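Local coordinates for protein crispr-associated endoribonuclease CAS2 (Thermococcus onnurineus, PDB 5G4D) that probably acts as a magnesium-dependent, single-strand-specific endoribonuclease and belongs to the Cas2 family of CRISPR adaptive immunity, which pairs with Cas1, at residues V7-V12 and N33-G38; D11-R16 and D59-V64. All coordinates share one frame; numbering follows the deposited sequence.

Overall arrangement
Both contacts involve strand 4-11, an inner strand of the antiparallel sheet ordered 29-32, 35-40, 4-11, 62-68: contact 1 along its length, contact 2 at its end. Contact 1 joins it to strand 35-40 along one edge and lies near the centre of the chain; contact 2, about 11 Å away between centres, starts at D11, where the strand ends, and ties the following loop to the lead-in of strand 62-68. They share D11 and V12, and V9 O, probably hydrogen-bonded to V64 N, links them across the sheet. In chain order 7-12 runs into 11-16, then come 33-38 and 59-64. The strand end carrying D11, the predicted magnesium ligand, lies at the second subunit, where D11 OD2 accepts from N33 N of that chain.

Contact 1. Residues V7-V12 and N33-G38; sequences VIVYDV and NSVFEG
I8 and F36 face each other as the hydrogen-bonded pair of this antiparallel ladder. I8 N donates to F36 O at 2.8 Å, nearly straight, and F36 N returns a bond to I8 O at 2.9 Å. Two residues further on, Y10 N reaches S34 O at 3.3 Å, a longer and more bent bond (146°). CA-H...O contacts fill in beside these bonds, with V35 CA on I8 O and V9 CA on S34 O. The strand axes run at 164°, 4.6 Å apart at closest approach. This is the pairing of strands 4-11 and 35-40 inside the ferredoxin-like fold of Cas2, whose sheet carries its helices on one face and the dimer partner on the other. The aromatic contacts are on the helix side. Y10 CG sits between its backbone N and carbonyl carbon (chi1 55°), which swings the ring across toward 33-38; S34 CA lies over one ring face, 3.8 Å from the centroid, a CH-pi contact. At the far end of the ring, Y10 OH meets the edge of the F36 ring at CE1, 3.5 Å away. Helix 17-25 packs on Y10 through V17, K21 and L24, while W30 meets F36 edge-to-face. On the opposite side of the sheet the aliphatic groups lie side by side: V9 CG1 is 4.0 Å from V35 CG2, and V7 CG2 touches E37 CB. The E37 carboxylate leads away to Y5 OH and R74, and to Y66 OH of the second subunit, whose V9 packs on V35.

Contact 2. Residues D11-R16 and D59-V64; sequences DVAVER and DEDSVV
D61 OD1 is gripped by two donors from opposite faces of the carboxylate plane: A13 N at 2.9 Å, well above the plane, and R16 NH2 at 3.0 Å, on the syn side. D61 OD2 takes R16 NE at 2.7 Å through its syn lone pair, completing a side-on, two-nitrogen salt bridge with the guanidinium turned 36° from the carboxylate. A bend at chi3 (-69°) folds the R16 chain so that NE and NH2 both face D61. R16 NH2 also donates to E60 OE1 at 3.0 Å, which lies in the guanidinium plane and uses its anti lone pair. A water bridges R16 NH1 and E60 OE1. V12 CG1 packs against the D61 carboxylate, 3.5 Å from OD2. Beside this network strand 4-11 ends and strand 62-68 begins, at a hydrogen-bonded pair: D11 N to S62 O at 2.8 Å and S62 N to D11 O at 2.9 Å. The D11 carboxylate, predicted to bind magnesium, leads away to N33 N of the second subunit. R16 sits at the N-cap position of helix 17-25, and D57 N, in the loop after helix 42-55, also reaches D61 OD2, so the network lies between a helix start and the entry to strand 62-68.

Contact 1. Residues V7-V12 and N33-G38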
loop_
_atom_site.group_PDB
_atom_site.type_symbol
_atom_site.label_atom_id
_atom_site.label_comp_id
_atom_site.label_asym_id
_atom_site.label_seq_id
_atom_site.Cartn_x
_atom_site.Cartn_y
_atom_site.Cartn_z
ATOM N N VAL A 7 -2.238 -7.198 -1.907
ATOM C CA VAL A 7 -2.386 -5.829 -1.413
ATOM C C VAL A 7 -2.302 -4.946 -2.639
ATOM O O VAL A 7 -1.317 -5.018 -3.384
ATOM C CB VAL A 7 -1.302 -5.430 -0.393
ATOM C CG1 VAL A 7 -1.466 -3.948 -0.013
ATOM C CG2 VAL A 7 -1.326 -6.332 0.835
ATOM N N ILE A 8 -3.325 -4.123 -2.863
ATOM C CA ILE A 8 -3.384 -3.275 -4.047
ATOM C C ILE A 8 -3.351 -1.817 -3.614
ATOM O O ILE A 8 -4.161 -1.390 -2.781
ATOM C CB ILE A 8 -4.638 -3.550 -4.894
ATOM C CG1 ILE A 8 -4.639 -5.005 -5.358
ATOM C CG2 ILE A 8 -4.678 -2.592 -6.090
ATOM C CD1 ILE A 8 -5.712 -5.291 -6.403
ATOM N N VAL A 9 -2.420 -1.057 -4.180
ATOM C CA VAL A 9 -2.345 0.387 -3.965
ATOM C C VAL A 9 -2.459 1.055 -5.325
ATOM O O VAL A 9 -1.975 0.519 -6.326
ATOM C CB VAL A 9 -1.035 0.799 -3.255
ATOM C CG1 VAL A 9 -0.957 0.161 -1.887
ATOM C CG2 VAL A 9 0.174 0.404 -4.099
ATOM N N TYR A 10 -3.113 2.212 -5.380
ATOM C CA TYR A 10 -3.302 2.834 -6.688
ATOM C C TYR A 10 -3.204 4.347 -6.590
ATOM O O TYR A 10 -3.547 4.960 -5.578
ATOM C CB TYR A 10 -4.631 2.436 -7.348
ATOM C CG TYR A 10 -5.874 2.696 -6.530
ATOM C CD1 TYR A 10 -6.372 1.733 -5.669
ATOM C CD2 TYR A 10 -6.568 3.899 -6.644
ATOM C CE1 TYR A 10 -7.503 1.952 -4.921
ATOM C CE2 TYR A 10 -7.717 4.130 -5.906
ATOM C CZ TYR A 10 -8.182 3.149 -5.052
ATOM O OH TYR A 10 -9.325 3.352 -4.311
ATOM N N ASP A 11 -2.700 4.919 -7.672
ATOM C CA ASP A 11 -2.486 6.351 -7.842
ATOM C C ASP A 11 -3.165 6.670 -9.169
ATOM O O ASP A 11 -2.580 6.422 -10.226
ATOM C CB ASP A 11 -0.988 6.641 -7.863
ATOM C CG ASP A 11 -0.665 8.088 -7.657
ATOM O OD1 ASP A 11 -1.501 8.940 -8.028
ATOM O OD2 ASP A 11 0.435 8.360 -7.122
ATOM N N VAL A 12 -4.407 7.157 -9.126
ATOM C CA VAL A 12 -5.247 7.289 -10.320
ATOM C C VAL A 12 -5.747 8.724 -10.391
ATOM O O VAL A 12 -6.046 9.329 -9.360
ATOM C CB VAL A 12 -6.437 6.306 -10.290
ATOM C CG1 VAL A 12 -7.382 6.540 -11.477
ATOM C CG2 VAL A 12 -5.935 4.845 -10.301
ATOM N N ASN A 33 -7.431 4.991 2.368
ATOM C CA ASN A 33 -7.491 5.635 1.066
ATOM C C ASN A 33 -6.523 4.975 0.094
ATOM O O ASN A 33 -5.316 4.891 0.360
ATOM C CB ASN A 33 -7.183 7.125 1.188
ATOM C CG ASN A 33 -7.301 7.833 -0.132
ATOM O OD1 ASN A 33 -6.297 8.152 -0.773
ATOM N ND2 ASN A 33 -8.537 8.045 -0.578
ATOM N N SER A 34 -7.083 4.461 -1.000
ATOM C CA SER A 34 -6.346 3.919 -2.143
ATOM C C SER A 34 -5.564 2.652 -1.797
ATOM O O SER A 34 -4.591 2.314 -2.474
ATOM C CB SER A 34 -5.416 4.968 -2.753
ATOM O OG SER A 34 -6.120 6.176 -2.961
ATOM N N VAL A 35 -5.989 1.919 -0.771
ATOM C CA VAL A 35 -5.364 0.644 -0.420
ATOM C C VAL A 35 -6.445 -0.401 -0.193
ATOM O O VAL A 35 -7.379 -0.167 0.581
ATOM C CB VAL A 35 -4.494 0.758 0.842
ATOM C CG1 VAL A 35 -3.804 -0.593 1.131
ATOM C CG2 VAL A 35 -3.486 1.905 0.702
ATOM N N PHE A 36 -6.286 -1.566 -0.822
ATOM C CA PHE A 36 -7.177 -2.711 -0.650
ATOM C C PHE A 36 -6.351 -3.969 -0.410
ATOM O O PHE A 36 -5.186 -4.058 -0.818
ATOM C CB PHE A 36 -8.099 -2.930 -1.876
ATOM C CG PHE A 36 -9.186 -1.891 -2.023
ATOM C CD1 PHE A 36 -8.906 -0.646 -2.551
ATOM C CD2 PHE A 36 -10.492 -2.176 -1.638
ATOM C CE1 PHE A 36 -9.906 0.329 -2.680
ATOM C CE2 PHE A 36 -11.511 -1.217 -1.768
ATOM C CZ PHE A 36 -11.218 0.031 -2.296
ATOM N N GLU A 37 -6.955 -4.962 0.250
ATOM C CA GLU A 37 -6.271 -6.244 0.400
ATOM C C GLU A 37 -7.284 -7.377 0.547
ATOM O O GLU A 37 -8.447 -7.153 0.892
ATOM C CB GLU A 37 -5.297 -6.241 1.594
ATOM C CG GLU A 37 -5.945 -6.148 2.968
ATOM C CD GLU A 37 -4.933 -6.275 4.101
ATOM O OE1 GLU A 37 -4.573 -7.427 4.442
ATOM O OE2 GLU A 37 -4.506 -5.234 4.642
ATOM N N GLY A 38 -6.821 -8.593 0.298
ATOM C CA GLY A 38 -7.654 -9.769 0.498
ATOM C C GLY A 38 -7.153 -10.988 -0.244
ATOM O O GLY A 38 -6.237 -10.936 -1.069
#

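Contact 2. Residues D11-R16 and D59-V64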
loop_
_atom_site.group_PDB
_atom_site.type_symbol
_atom_site.label_atom_id
_atom_site.label_comp_id
_atom_site.label_asym_id
_atom_site.label_seq_id
_atom_site.Cartn_x
_atom_site.Cartn_y
_atom_site.Cartn_z
ATOM N N ASP A 11 -2.700 4.919 -7.672
ATOM C CA ASP A 11 -2.486 6.351 -7.842
ATOM C C ASP A 11 -3.165 6.670 -9.169
ATOM O O ASP A 11 -2.580 6.422 -10.226
ATOM C CB ASP A 11 -0.988 6.641 -7.863
ATOM C CG ASP A 11 -0.665 8.088 -7.657
ATOM O OD1 ASP A 11 -1.501 8.940 -8.028
ATOM O OD2 ASP A 11 0.435 8.360 -7.122
ATOM N N VAL A 12 -4.407 7.157 -9.126
ATOM C CA VAL A 12 -5.247 7.289 -10.320
ATOM C C VAL A 12 -5.747 8.724 -10.391
ATOM O O VAL A 12 -6.046 9.329 -9.360
ATOM C CB VAL A 12 -6.437 6.306 -10.290
ATOM C CG1 VAL A 12 -7.382 6.540 -11.477
ATOM C CG2 VAL A 12 -5.935 4.845 -10.301
ATOM N N ALA A 13 -5.856 9.254 -11.608
ATOM C CA ALA A 13 -6.286 10.637 -11.778
ATOM C C ALA A 13 -7.691 10.842 -11.219
ATOM O O ALA A 13 -8.505 9.919 -11.132
ATOM C CB ALA A 13 -6.235 11.028 -13.254
ATOM N N VAL A 14 -7.990 12.099 -10.869
ATOM C CA VAL A 14 -9.243 12.394 -10.183
ATOM C C VAL A 14 -10.468 12.003 -11.009
ATOM O O VAL A 14 -11.517 11.675 -10.443
ATOM C CB VAL A 14 -9.287 13.888 -9.795
ATOM C CG1 VAL A 14 -9.336 14.755 -11.031
ATOM C CG2 VAL A 14 -10.487 14.151 -8.936
ATOM N N GLU A 15 -10.378 12.046 -12.342
ATOM C CA GLU A 15 -11.548 11.711 -13.158
ATOM C C GLU A 15 -11.906 10.237 -13.094
ATOM O O GLU A 15 -13.021 9.864 -13.484
ATOM C CB GLU A 15 -11.331 12.074 -14.630
ATOM C CG GLU A 15 -11.255 13.544 -14.933
ATOM C CD GLU A 15 -9.849 14.090 -14.797
ATOM O OE1 GLU A 15 -8.986 13.420 -14.177
ATOM O OE2 GLU A 15 -9.601 15.202 -15.316
ATOM N N ARG A 16 -10.987 9.396 -12.633
ATOM C CA ARG A 16 -11.169 7.959 -12.695
ATOM C C ARG A 16 -11.049 7.265 -11.351
ATOM O O ARG A 16 -11.386 6.075 -11.263
ATOM C CB ARG A 16 -10.145 7.348 -13.662
ATOM C CG ARG A 16 -10.283 7.844 -15.096
ATOM C CD ARG A 16 -9.246 7.229 -16.010
ATOM N NE ARG A 16 -7.887 7.686 -15.727
ATOM C CZ ARG A 16 -7.373 8.826 -16.179
ATOM N NH1 ARG A 16 -8.106 9.630 -16.936
ATOM N NH2 ARG A 16 -6.123 9.158 -15.893
ATOM N N ASP A 59 -1.459 5.411 -19.506
ATOM C CA ASP A 59 -0.418 6.421 -19.657
ATOM C C ASP A 59 -0.296 7.351 -18.454
ATOM O O ASP A 59 0.724 8.037 -18.328
ATOM C CB ASP A 59 -0.670 7.267 -20.913
ATOM C CG ASP A 59 -0.304 6.541 -22.185
ATOM O OD1 ASP A 59 0.801 5.958 -22.237
ATOM O OD2 ASP A 59 -1.123 6.548 -23.130
ATOM N N GLU A 60 -1.301 7.392 -17.578
ATOM C CA GLU A 60 -1.333 8.319 -16.451
ATOM C C GLU A 60 -1.326 7.619 -15.102
ATOM O O GLU A 60 -0.585 8.025 -14.197
ATOM C CB GLU A 60 -2.581 9.210 -16.534
ATOM C CG GLU A 60 -2.683 10.077 -17.768
ATOM C CD GLU A 60 -3.297 11.430 -17.457
ATOM O OE1 GLU A 60 -4.342 11.464 -16.771
ATOM O OE2 GLU A 60 -2.730 12.451 -17.899
ATOM N N ASP A 61 -2.151 6.591 -14.940
ATOM C CA ASP A 61 -2.426 5.999 -13.641
ATOM C C ASP A 61 -1.443 4.877 -13.334
ATOM O O ASP A 61 -0.794 4.320 -14.225
ATOM C CB ASP A 61 -3.859 5.473 -13.605
ATOM C CG ASP A 61 -4.876 6.531 -13.996
ATOM O OD1 ASP A 61 -4.634 7.724 -13.703
ATOM O OD2 ASP A 61 -5.921 6.174 -14.586
ATOM N N SER A 62 -1.326 4.549 -12.049
ATOM C CA SER A 62 -0.478 3.434 -11.651
ATOM C C SER A 62 -1.163 2.614 -10.570
ATOM O O SER A 62 -1.628 3.157 -9.563
ATOM C CB SER A 62 0.892 3.920 -11.166
ATOM O OG SER A 62 0.812 4.523 -9.887
ATOM N N VAL A 63 -1.225 1.306 -10.788
ATOM C CA VAL A 63 -1.722 0.352 -9.807
ATOM C C VAL A 63 -0.597 -0.633 -9.531
ATOM O O VAL A 63 0.012 -1.157 -10.469
ATOM C CB VAL A 63 -2.978 -0.391 -10.302
ATOM C CG1 VAL A 63 -3.513 -1.291 -9.209
ATOM C CG2 VAL A 63 -4.051 0.583 -10.799
ATOM N N VAL A 64 -0.293 -0.856 -8.257
ATOM C CA VAL A 64 0.693 -1.854 -7.848
ATOM C C VAL A 64 -0.044 -2.950 -7.097
ATOM O O VAL A 64 -0.753 -2.675 -6.122
ATOM C CB VAL A 64 1.812 -1.248 -6.986
ATOM C CG1 VAL A 64 2.758 -2.350 -6.492
ATOM C CG2 VAL A 64 2.581 -0.204 -7.774
HETATM O O HOH W 1 -6.960 12.402 -16.695
#